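Local coordinates for LP1413 - SCCmec type IV-encoded DNA binding protein (Staphylococcus aureus, PDB 6BTC) that probably binds single-stranded DNA and is encoded by a staphylococcal cassette chromosome element of type IV, at residues E9-Y12 / N13-I16. Numbering follows the deposited sequence.
Sequences EKLY and NFII
The phenol ring of Y12 lies against I16, one helical turn further on. CG1 of I16 sits 3.6 Å from the centroid of the Y12 ring and 19° off the ring normal, a CH-pi contact over one face that is displaced toward the hydroxyl-bearing end of the ring. CD1 of I16 lies on the same side but beyond the rim of the ring, 3.6 Å from CZ of Y12. Both side chains are set for this meeting: Y12 has CG anti to its backbone N (chi1 169°), which swings the ring forward along the helix, while in I16 it is the ethyl branch, not CG2, that turns back to receive it.

A second, purely aliphatic pair forms on another side of the same turn. L11 and I15 run side by side in the same direction, and CD1 of L11 comes within 3.9 Å of CG1 of I15; a looser touch of 4.4 Å links CD1 of L11 to CD2 of F14.

Beneath the side chains, successive i to i+4 hydrogen bonds fix the spacing. I16 N donates to Y12 O at 3.0 Å, and I15 N reaches L11 O at 2.9 Å. The bond from F14 N to K10 O is longer and more bent, with an N-H...O angle of 147°.

Helix 43-59 receives much of this surface: W56 touches Y12 and I16, F53 meets I15, and V49 meets L11. R52 makes a cation-pi contact with Y12 and a weak, long ion pair with E9. L11 and I15 also reach Y30 of helix 30-34. The arrangement is thus i to i+4 side-chain pairing on an amphipathic alpha-helix: helix 6-21 is the first helix of a winged-helix domain, packing on helices 30-34 and 43-59 of its three-helix core.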
ATOM      1  N   GLU A   9       5.910 -10.920  -3.672  1.00 39.29           N
ATOM      2  CA  GLU A   9       6.982  -9.935  -3.667  1.00 44.51           C
ATOM      3  C   GLU A   9       6.794  -8.918  -4.780  1.00 44.55           C
ATOM      4  O   GLU A   9       7.049  -7.725  -4.588  1.00 40.33           O
ATOM      5  CB  GLU A   9       8.343 -10.616  -3.813  1.00 43.33           C
ATOM      6  CG  GLU A   9       8.710 -11.570  -2.682  1.00 61.23           C
ATOM      7  CD  GLU A   9       9.036 -10.859  -1.373  1.00 64.22           C
ATOM      8  OE1 GLU A   9       9.439  -9.671  -1.410  1.00 54.77           O
ATOM      9  OE2 GLU A   9       8.887 -11.503  -0.306  1.00 58.06           O
ATOM     10  N   LYS A  10       6.358  -9.373  -5.960  1.00 45.97           N
ATOM     11  CA  LYS A  10       6.230  -8.470  -7.101  1.00 42.45           C
ATOM     12  C   LYS A  10       5.079  -7.498  -6.893  1.00 34.45           C
ATOM     13  O   LYS A  10       5.227  -6.294  -7.115  1.00 33.24           O
ATOM     14  CB  LYS A  10       6.033  -9.265  -8.396  1.00 46.14           C
ATOM     15  CG  LYS A  10       7.305  -9.913  -8.935  1.00 48.07           C
ATOM     16  CD  LYS A  10       7.052 -10.639 -10.257  1.00 68.68           C
ATOM     17  CE  LYS A  10       8.286 -11.395 -10.740  1.00 66.21           C
ATOM     18  NZ  LYS A  10       8.025 -12.165 -11.990  1.00109.49           N
ATOM     19  N   LEU A  11       3.918  -8.006  -6.489  1.00 27.40           N
ATOM     20  CA  LEU A  11       2.791  -7.128  -6.213  1.00 32.67           C
ATOM     21  C   LEU A  11       3.110  -6.156  -5.076  1.00 39.06           C
ATOM     22  O   LEU A  11       2.768  -4.970  -5.157  1.00 32.68           O
ATOM     23  CB  LEU A  11       1.551  -7.960  -5.886  1.00 33.10           C
ATOM     24  CG  LEU A  11       0.341  -7.171  -5.379  1.00 33.25           C
ATOM     25  CD1 LEU A  11      -0.094  -6.136  -6.401  1.00 34.34           C
ATOM     26  CD2 LEU A  11      -0.820  -8.073  -5.055  1.00 30.82           C
ATOM     27  N   TYR A  12       3.770  -6.636  -4.013  1.00 36.49           N
ATOM     28  CA  TYR A  12       4.110  -5.771  -2.886  1.00 33.42           C
ATOM     29  C   TYR A  12       5.073  -4.664  -3.309  1.00 33.37           C
ATOM     30  O   TYR A  12       4.864  -3.489  -2.989  1.00 30.15           O
ATOM     31  CB  TYR A  12       4.706  -6.602  -1.746  1.00 35.05           C
ATOM     32  CG  TYR A  12       5.340  -5.775  -0.641  1.00 31.04           C
ATOM     33  CD1 TYR A  12       4.592  -5.318   0.437  1.00 33.66           C
ATOM     34  CD2 TYR A  12       6.688  -5.455  -0.686  1.00 36.53           C
ATOM     35  CE1 TYR A  12       5.178  -4.561   1.445  1.00 32.80           C
ATOM     36  CE2 TYR A  12       7.284  -4.699   0.307  1.00 38.73           C
ATOM     37  CZ  TYR A  12       6.528  -4.253   1.370  1.00 37.82           C
ATOM     38  OH  TYR A  12       7.144  -3.494   2.351  1.00 42.73           O
ATOM     39  N   ASN A  13       6.152  -5.020  -4.010  1.00 28.66           N
ATOM     40  CA  ASN A  13       7.068  -3.995  -4.504  1.00 33.20           C
ATOM     41  C   ASN A  13       6.320  -2.928  -5.298  1.00 35.69           C
ATOM     42  O   ASN A  13       6.662  -1.741  -5.235  1.00 34.03           O
ATOM     43  CB  ASN A  13       8.162  -4.615  -5.373  1.00 36.37           C
ATOM     44  CG  ASN A  13       9.025  -5.624  -4.621  1.00 44.39           C
ATOM     45  OD1 ASN A  13       9.206  -5.538  -3.408  1.00 34.71           O
ATOM     46  ND2 ASN A  13       9.572  -6.587  -5.360  1.00 48.38           N
ATOM     47  N   PHE A  14       5.290  -3.332  -6.046  1.00 31.81           N
ATOM     48  CA  PHE A  14       4.530  -2.374  -6.844  1.00 34.55           C
ATOM     49  C   PHE A  14       3.675  -1.488  -5.955  1.00 27.30           C
ATOM     50  O   PHE A  14       3.622  -0.269  -6.145  1.00 28.31           O
ATOM     51  CB  PHE A  14       3.637  -3.098  -7.862  1.00 28.15           C
ATOM     52  CG  PHE A  14       2.582  -2.206  -8.475  1.00 25.58           C
ATOM     53  CD1 PHE A  14       2.915  -1.293  -9.463  1.00 33.24           C
ATOM     54  CD2 PHE A  14       1.273  -2.264  -8.048  1.00 28.66           C
ATOM     55  CE1 PHE A  14       1.949  -0.459 -10.014  1.00 33.93           C
ATOM     56  CE2 PHE A  14       0.302  -1.429  -8.598  1.00 33.72           C
ATOM     57  CZ  PHE A  14       0.648  -0.530  -9.584  1.00 32.70           C
ATOM     58  N   ILE A  15       2.952  -2.094  -5.015  1.00 25.52           N
ATOM     59  CA  ILE A  15       2.075  -1.331  -4.138  1.00 29.94           C
ATOM     60  C   ILE A  15       2.873  -0.274  -3.392  1.00 30.17           C
ATOM     61  O   ILE A  15       2.446   0.879  -3.273  1.00 28.95           O
ATOM     62  CB  ILE A  15       1.344  -2.279  -3.174  1.00 29.04           C
ATOM     63  CG1 ILE A  15       0.408  -3.213  -3.941  1.00 33.33           C
ATOM     64  CG2 ILE A  15       0.576  -1.495  -2.104  1.00 33.28           C
ATOM     65  CD1 ILE A  15      -0.844  -2.562  -4.492  1.00 29.71           C
ATOM     66  N   ILE A  16       4.050  -0.648  -2.890  1.00 27.23           N
ATOM     67  CA  ILE A  16       4.895   0.281  -2.149  1.00 31.64           C
ATOM     68  C   ILE A  16       5.251   1.472  -3.026  1.00 28.66           C
ATOM     69  O   ILE A  16       5.039   2.630  -2.651  1.00 24.83           O
ATOM     70  CB  ILE A  16       6.164  -0.436  -1.644  1.00 27.68           C
ATOM     71  CG1 ILE A  16       5.815  -1.514  -0.613  1.00 34.29           C
ATOM     72  CG2 ILE A  16       7.166   0.556  -1.070  1.00 31.87           C
ATOM     73  CD1 ILE A  16       5.093  -1.001   0.628  1.00 38.67           C
TER